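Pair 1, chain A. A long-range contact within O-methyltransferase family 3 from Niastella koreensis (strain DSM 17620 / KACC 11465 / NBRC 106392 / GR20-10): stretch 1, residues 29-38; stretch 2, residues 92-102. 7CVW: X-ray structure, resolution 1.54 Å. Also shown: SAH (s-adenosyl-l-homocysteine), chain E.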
# COMPACT_ATOMS: atom_id res chain seq x y z
N ASN A 29 -18.38 9.04 15.75
CA ASN A 29 -19.69 9.37 16.37
C ASN A 29 -20.02 10.84 16.13
O ASN A 29 -21.23 11.18 15.96
CB ASN A 29 -19.68 9.02 17.87
CG ASN A 29 -19.75 7.52 18.08
OD1 ASN A 29 -20.20 6.79 17.20
ND2 ASN A 29 -19.26 7.05 19.22
N SER A 30 -19.01 11.70 16.02
CA SER A 30 -19.24 13.16 15.89
C SER A 30 -19.95 13.44 14.55
O SER A 30 -20.59 14.49 14.44
CB SER A 30 -17.96 13.96 16.06
OG SER A 30 -17.12 13.81 14.92
N LEU A 31 -19.78 12.59 13.55
CA LEU A 31 -20.31 12.87 12.20
C LEU A 31 -21.84 12.98 12.24
O LEU A 31 -22.37 13.95 11.73
CB LEU A 31 -19.89 11.76 11.23
CG LEU A 31 -18.40 11.73 10.92
CD1 LEU A 31 -18.05 10.46 10.20
CD2 LEU A 31 -17.96 12.95 10.12
N ALA A 32 -22.54 11.98 12.75
CA ALA A 32 -24.01 12.03 12.69
C ALA A 32 -24.50 13.20 13.57
O ALA A 32 -25.39 13.94 13.11
CB ALA A 32 -24.63 10.72 13.08
N GLU A 33 -23.93 13.40 14.75
CA GLU A 33 -24.31 14.48 15.70
C GLU A 33 -24.18 15.85 15.00
O GLU A 33 -24.99 16.77 15.25
CB GLU A 33 -23.43 14.32 16.94
CG GLU A 33 -23.46 15.47 17.91
CD GLU A 33 -22.37 15.46 18.98
OE1 GLU A 33 -21.31 14.83 18.76
OE2 GLU A 33 -22.57 16.12 20.02
N ALA A 34 -23.14 16.02 14.18
CA ALA A 34 -22.81 17.31 13.52
C ALA A 34 -23.51 17.45 12.16
O ALA A 34 -23.34 18.52 11.56
CB ALA A 34 -21.32 17.44 13.37
N GLY A 35 -24.25 16.44 11.70
CA GLY A 35 -24.91 16.47 10.38
C GLY A 35 -23.89 16.47 9.25
O GLY A 35 -24.10 17.11 8.22
N MET A 36 -22.82 15.69 9.42
CA MET A 36 -21.70 15.58 8.44
C MET A 36 -21.81 14.27 7.69
O MET A 36 -22.28 13.30 8.26
CB MET A 36 -20.36 15.69 9.18
CG MET A 36 -20.09 17.09 9.73
SD MET A 36 -18.72 17.19 10.94
CE MET A 36 -17.34 16.77 9.87
N PRO A 37 -21.35 14.22 6.43
CA PRO A 37 -21.41 12.97 5.68
C PRO A 37 -20.49 11.89 6.26
O PRO A 37 -19.42 12.21 6.76
CB PRO A 37 -21.02 13.40 4.27
CG PRO A 37 -20.16 14.62 4.48
CD PRO A 37 -20.72 15.32 5.69
N ALA A 38 -20.95 10.64 6.19
CA ALA A 38 -20.27 9.46 6.77
C ALA A 38 -19.23 8.98 5.77
O ALA A 38 -19.42 7.91 5.20
CB ALA A 38 -21.26 8.36 7.09
N PRO A 92 -16.27 25.54 7.90
CA PRO A 92 -15.91 25.94 9.27
C PRO A 92 -16.51 25.04 10.36
O PRO A 92 -15.89 24.87 11.40
CB PRO A 92 -16.45 27.37 9.37
CG PRO A 92 -16.44 27.85 7.94
CD PRO A 92 -16.90 26.64 7.16
N LYS A 93 -17.70 24.48 10.08
CA LYS A 93 -18.37 23.54 11.01
C LYS A 93 -17.56 22.25 11.10
O LYS A 93 -17.27 21.75 12.21
CB LYS A 93 -19.79 23.25 10.54
CG LYS A 93 -20.57 22.29 11.43
CD LYS A 93 -21.84 21.80 10.82
CE LYS A 93 -21.64 20.70 9.80
NZ LYS A 93 -22.95 20.17 9.35
N HIS A 94 -17.16 21.70 9.94
CA HIS A 94 -16.29 20.50 9.91
C HIS A 94 -15.00 20.77 10.66
O HIS A 94 -14.60 19.96 11.48
CB HIS A 94 -15.98 20.11 8.47
CG HIS A 94 -17.16 19.63 7.71
ND1 HIS A 94 -17.02 18.90 6.55
CD2 HIS A 94 -18.48 19.75 7.94
CE1 HIS A 94 -18.22 18.59 6.09
NE2 HIS A 94 -19.15 19.10 6.93
N ALA A 95 -14.40 21.93 10.43
CA ALA A 95 -13.09 22.27 11.05
C ALA A 95 -13.27 22.33 12.56
O ALA A 95 -12.35 21.89 13.29
CB ALA A 95 -12.58 23.56 10.46
N ALA A 96 -14.38 22.89 13.05
CA ALA A 96 -14.63 23.01 14.52
C ALA A 96 -14.80 21.61 15.12
O ALA A 96 -14.31 21.36 16.25
CB ALA A 96 -15.84 23.87 14.80
N VAL A 97 -15.52 20.73 14.42
CA VAL A 97 -15.74 19.34 14.88
C VAL A 97 -14.41 18.60 14.89
O VAL A 97 -14.10 17.96 15.93
CB VAL A 97 -16.78 18.62 14.02
CG1 VAL A 97 -16.83 17.13 14.33
CG2 VAL A 97 -18.12 19.29 14.22
N ALA A 98 -13.62 18.71 13.82
CA ALA A 98 -12.30 18.08 13.77
C ALA A 98 -11.44 18.61 14.93
O ALA A 98 -10.67 17.83 15.53
CB ALA A 98 -11.66 18.32 12.43
N GLN A 99 -11.50 19.91 15.23
CA GLN A 99 -10.61 20.47 16.28
C GLN A 99 -10.94 19.82 17.62
O GLN A 99 -10.00 19.43 18.34
CB GLN A 99 -10.76 21.98 16.38
CG GLN A 99 -9.81 22.56 17.41
CD GLN A 99 -8.38 22.54 16.93
OE1 GLN A 99 -8.07 23.13 15.89
NE2 GLN A 99 -7.51 21.81 17.62
N LYS A 100 -12.22 19.65 17.93
CA LYS A 100 -12.65 18.99 19.19
C LYS A 100 -12.12 17.55 19.21
O LYS A 100 -11.66 17.07 20.26
CB LYS A 100 -14.18 19.00 19.32
CG LYS A 100 -14.71 18.45 20.64
CD LYS A 100 -16.20 18.67 20.81
CE LYS A 100 -16.88 17.51 21.51
NZ LYS A 100 -18.01 17.97 22.36
N ASN A 101 -12.19 16.86 18.07
CA ASN A 101 -11.79 15.44 17.98
C ASN A 101 -10.27 15.30 18.13
O ASN A 101 -9.79 14.34 18.78
CB ASN A 101 -12.32 14.83 16.68
CG ASN A 101 -13.83 14.76 16.61
OD1 ASN A 101 -14.52 14.76 17.63
ND2 ASN A 101 -14.35 14.63 15.40
N ILE A 102 -9.52 16.22 17.54
CA ILE A 102 -8.03 16.29 17.65
C ILE A 102 -7.65 16.58 19.11
O ILE A 102 -6.71 15.98 19.64
CB ILE A 102 -7.52 17.37 16.68
CG1 ILE A 102 -7.55 16.90 15.22
CG2 ILE A 102 -6.16 17.92 17.11
CD1 ILE A 102 -6.82 15.63 14.92
N SAH E . -9.92 12.69 4.96
CA SAH E . -11.19 12.64 5.71
CB SAH E . -12.39 12.79 4.76
CG SAH E . -12.40 14.06 3.98
SD SAH E . -14.10 14.19 3.28
C SAH E . -11.22 11.29 6.43
O SAH E . -11.51 11.28 7.58
OXT SAH E . -10.97 10.34 5.77
C5' SAH E . -13.89 15.64 2.20
C4' SAH E . -13.70 16.90 2.99
O4' SAH E . -13.22 17.89 2.08
C3' SAH E . -14.97 17.50 3.63
O3' SAH E . -14.81 17.77 5.01
C2' SAH E . -15.19 18.80 2.85
O2' SAH E . -15.79 19.82 3.60
C1' SAH E . -13.77 19.12 2.45
N9 SAH E . -13.64 20.05 1.35
C8 SAH E . -14.51 20.25 0.32
N7 SAH E . -14.12 21.19 -0.50
C5 SAH E . -12.92 21.63 0.02
C6 SAH E . -11.99 22.60 -0.40
N6 SAH E . -12.16 23.37 -1.46
N1 SAH E . -10.90 22.79 0.35
C2 SAH E . -10.74 22.03 1.43
N3 SAH E . -11.54 21.10 1.93
C4 SAH E . -12.61 20.92 1.15

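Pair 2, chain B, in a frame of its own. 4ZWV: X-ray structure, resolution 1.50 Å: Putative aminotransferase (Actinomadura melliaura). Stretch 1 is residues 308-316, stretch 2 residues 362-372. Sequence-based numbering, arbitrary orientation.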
# COMPACT_ATOMS: atom_id res chain seq x y z
N ARG B 308 -27.23 7.31 -23.80
CA ARG B 308 -27.81 8.64 -23.91
C ARG B 308 -29.15 8.71 -23.18
O ARG B 308 -29.47 9.72 -22.56
CB ARG B 308 -27.96 9.05 -25.38
CG ARG B 308 -26.61 9.31 -26.06
CD ARG B 308 -26.76 9.94 -27.44
NE ARG B 308 -27.38 9.05 -28.41
CZ ARG B 308 -26.70 8.20 -29.18
NH1 ARG B 308 -25.38 8.14 -29.09
NH2 ARG B 308 -27.34 7.41 -30.04
N LYS B 309 -29.93 7.64 -23.26
CA LYS B 309 -31.20 7.54 -22.55
C LYS B 309 -31.01 7.60 -21.03
O LYS B 309 -31.71 8.34 -20.34
CB LYS B 309 -31.93 6.25 -22.93
CG LYS B 309 -33.32 6.11 -22.33
CD LYS B 309 -34.37 6.79 -23.20
CE LYS B 309 -35.75 6.69 -22.56
NZ LYS B 309 -36.83 7.01 -23.54
N MSE B 310 -30.08 6.80 -20.52
CA MSE B 310 -29.81 6.79 -19.08
C MSE B 310 -29.34 8.16 -18.61
O MSE B 310 -29.85 8.68 -17.61
CB MSE B 310 -28.76 5.74 -18.73
CG MSE B 310 -29.16 4.29 -19.01
SE MSE B 310 -30.82 3.73 -18.13
CE MSE B 310 -31.97 3.73 -19.70
N GLU B 311 -28.38 8.74 -19.32
CA GLU B 311 -27.85 10.06 -18.98
C GLU B 311 -28.95 11.11 -18.90
O GLU B 311 -28.99 11.89 -17.95
CB GLU B 311 -26.79 10.48 -20.01
CG GLU B 311 -25.51 9.65 -19.94
CD GLU B 311 -24.63 9.79 -21.17
OE1 GLU B 311 -25.01 10.53 -22.10
OE2 GLU B 311 -23.55 9.16 -21.20
N ALA B 312 -29.84 11.12 -19.89
CA ALA B 312 -30.93 12.10 -19.93
C ALA B 312 -31.92 11.91 -18.78
O ALA B 312 -32.60 12.85 -18.36
CB ALA B 312 -31.66 12.02 -21.26
N ALA B 313 -31.98 10.68 -18.26
CA ALA B 313 -32.88 10.36 -17.16
C ALA B 313 -32.18 10.46 -15.80
O ALA B 313 -32.76 10.12 -14.77
CB ALA B 313 -33.45 8.96 -17.34
N GLY B 314 -30.94 10.92 -15.80
CA GLY B 314 -30.20 11.06 -14.55
C GLY B 314 -29.89 9.72 -13.91
O GLY B 314 -29.95 9.58 -12.69
N ILE B 315 -29.58 8.72 -14.73
CA ILE B 315 -29.19 7.41 -14.23
C ILE B 315 -27.76 7.12 -14.66
O ILE B 315 -27.45 7.16 -15.84
CB ILE B 315 -30.12 6.29 -14.76
CG1 ILE B 315 -31.57 6.55 -14.33
CG2 ILE B 315 -29.63 4.93 -14.28
CD1 ILE B 315 -32.61 5.80 -15.17
N MSE B 316 -26.88 6.86 -13.69
CA MSE B 316 -25.49 6.56 -14.02
C MSE B 316 -25.38 5.10 -14.40
O MSE B 316 -25.69 4.22 -13.59
CB MSE B 316 -24.57 6.88 -12.84
CG MSE B 316 -23.11 6.62 -13.15
SE MSE B 316 -21.98 7.06 -11.63
CE MSE B 316 -22.37 8.96 -11.52
N GLU B 362 -37.91 2.30 -9.55
CA GLU B 362 -39.06 2.35 -10.44
C GLU B 362 -38.75 3.26 -11.62
O GLU B 362 -39.16 3.00 -12.75
CB GLU B 362 -40.30 2.83 -9.69
CG GLU B 362 -40.89 1.78 -8.76
CD GLU B 362 -41.90 2.36 -7.79
OE1 GLU B 362 -42.32 3.52 -7.98
OE2 GLU B 362 -42.27 1.64 -6.83
N HIS B 363 -37.99 4.32 -11.35
CA HIS B 363 -37.58 5.25 -12.39
C HIS B 363 -36.62 4.58 -13.38
O HIS B 363 -36.73 4.78 -14.60
CB HIS B 363 -36.93 6.50 -11.76
CG HIS B 363 -36.36 7.46 -12.76
ND1 HIS B 363 -37.13 8.08 -13.72
CD2 HIS B 363 -35.10 7.93 -12.92
CE1 HIS B 363 -36.36 8.87 -14.45
NE2 HIS B 363 -35.12 8.80 -13.98
N VAL B 364 -35.70 3.77 -12.87
CA VAL B 364 -34.76 3.03 -13.72
C VAL B 364 -35.54 2.09 -14.65
O VAL B 364 -35.33 2.09 -15.86
CB VAL B 364 -33.75 2.23 -12.88
CG1 VAL B 364 -32.93 1.29 -13.76
CG2 VAL B 364 -32.84 3.18 -12.09
N VAL B 365 -36.45 1.31 -14.07
CA VAL B 365 -37.24 0.36 -14.85
C VAL B 365 -38.13 1.05 -15.87
O VAL B 365 -38.18 0.63 -17.03
CB VAL B 365 -38.11 -0.52 -13.92
CG1 VAL B 365 -39.19 -1.26 -14.72
CG2 VAL B 365 -37.22 -1.50 -13.17
N ALA B 366 -38.82 2.12 -15.46
CA ALA B 366 -39.71 2.83 -16.36
C ALA B 366 -38.95 3.45 -17.53
O ALA B 366 -39.43 3.45 -18.67
CB ALA B 366 -40.48 3.91 -15.61
N THR B 367 -37.76 3.96 -17.24
CA THR B 367 -36.93 4.57 -18.27
C THR B 367 -36.49 3.52 -19.30
O THR B 367 -36.66 3.73 -20.50
CB THR B 367 -35.69 5.26 -17.66
OG1 THR B 367 -36.13 6.33 -16.82
CG2 THR B 367 -34.79 5.82 -18.75
N ILE B 368 -35.97 2.40 -18.82
CA ILE B 368 -35.55 1.32 -19.71
C ILE B 368 -36.72 0.78 -20.54
O ILE B 368 -36.60 0.59 -21.75
CB ILE B 368 -34.89 0.17 -18.92
CG1 ILE B 368 -33.56 0.64 -18.32
CG2 ILE B 368 -34.65 -1.04 -19.81
CD1 ILE B 368 -32.94 -0.37 -17.38
N ARG B 369 -37.86 0.56 -19.90
CA ARG B 369 -38.99 -0.04 -20.61
C ARG B 369 -39.63 0.89 -21.63
O ARG B 369 -40.41 0.45 -22.48
CB ARG B 369 -40.05 -0.54 -19.61
CG ARG B 369 -39.57 -1.74 -18.79
CD ARG B 369 -40.71 -2.44 -18.05
NE ARG B 369 -41.50 -3.27 -18.96
CZ ARG B 369 -41.31 -4.57 -19.16
NH1 ARG B 369 -40.37 -5.22 -18.49
NH2 ARG B 369 -42.09 -5.23 -20.02
N SER B 370 -39.31 2.18 -21.57
CA SER B 370 -39.85 3.14 -22.52
C SER B 370 -39.05 3.15 -23.83
O SER B 370 -39.44 3.82 -24.79
CB SER B 370 -39.88 4.55 -21.92
OG SER B 370 -38.58 5.09 -21.77
N GLY B 371 -37.94 2.42 -23.86
CA GLY B 371 -37.16 2.25 -25.08
C GLY B 371 -36.09 3.30 -25.31
O GLY B 371 -36.03 4.30 -24.61
N TRP B 372 -35.23 3.07 -26.30
CA TRP B 372 -34.16 4.00 -26.61
C TRP B 372 -33.80 3.97 -28.09
O TRP B 372 -32.92 4.72 -28.53
CB TRP B 372 -32.92 3.71 -25.75
CG TRP B 372 -32.38 2.32 -25.92
CD1 TRP B 372 -31.37 1.93 -26.75
CD2 TRP B 372 -32.81 1.15 -25.22
NE1 TRP B 372 -31.15 0.57 -26.61
CE2 TRP B 372 -32.03 0.07 -25.69
CE3 TRP B 372 -33.79 0.90 -24.26
CZ2 TRP B 372 -32.19 -1.23 -25.21
CZ3 TRP B 372 -33.95 -0.39 -23.79
CH2 TRP B 372 -33.16 -1.44 -24.26
OXT TRP B 372 -34.37 3.22 -28.87

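In both pairs the end of one helix and the turn after it pack against a second helix. The helix directions are closer to antiparallel than parallel, at 145° in pair 1 and 140° in pair 2. Fourteen central residues superpose with an RMSD of 0.6 Å. Both first helices close with a Schellman motif, in which G35(A) matches G314(B). Each glycine has positive phi, a conformation that favours glycine.

A34(A) and A313(B) match almost exactly, and both point toward the second helix. A34(A) CB lies 3.8 Å from V97(A) CG2. A313(B) CB lies 3.7 Å from T367(B) CG2. V97(A) and T367(B) are themselves matched, so a methyl meets a methyl in both pairs. The threonine hydroxyl is taken up within its own helix: T367(B) OG1 donates to H363(B) O at 2.8 Å.

The carbonyl of the same alanine accepts a hydrogen bond in both pairs, from different donors at one matched position. In pair 1, K93(A) NZ donates to A34(A) O at 2.8 Å and makes a weak bond to G35(A) O at 3.5 Å. In pair 2, H363(B) NE2 donates to A313(B) O at 2.8 Å. That bond is nearly straight, and the oxygen sits at the ring edge. A flexible amine and a rigid ring thus reach the same carbonyl.

After the glycine, M36(A) matches I315(B), and both point toward the second helix. The methionine meets H94(A): M36(A) CE lies over the ring face, 3.8 Å from the centroid of the H94(A) ring. H94(A) ND1 also donates to SAH O3' at 2.9 Å, so this residue links the contact to the ligand. In pair 2 the matched residue is V364(B), and the contact is aliphatic. I315(B) CD1 lies 4.1 Å from V364(B) CG2.

One turn before the alanine, S30(A) matches K309(B), and both point toward the second helix. In pair 1 the asparagine side chain comes to the short serine: N101(A) ND2 donates to S30(A) OG at 2.9 Å. S30(A) OG also lies 3.4 Å from V97(A) CG1. In pair 2 the lysine does the reaching, and its partners lie at the matching place along the second stretch, close to its end. K309(B) NZ donates to S370(B) OG at 3.1 Å and makes a weak bond to G371(B) O at 3.0 Å. G371(B) matches N101(A), although the pair 1 helix continues there and the pair 2 helix has ended.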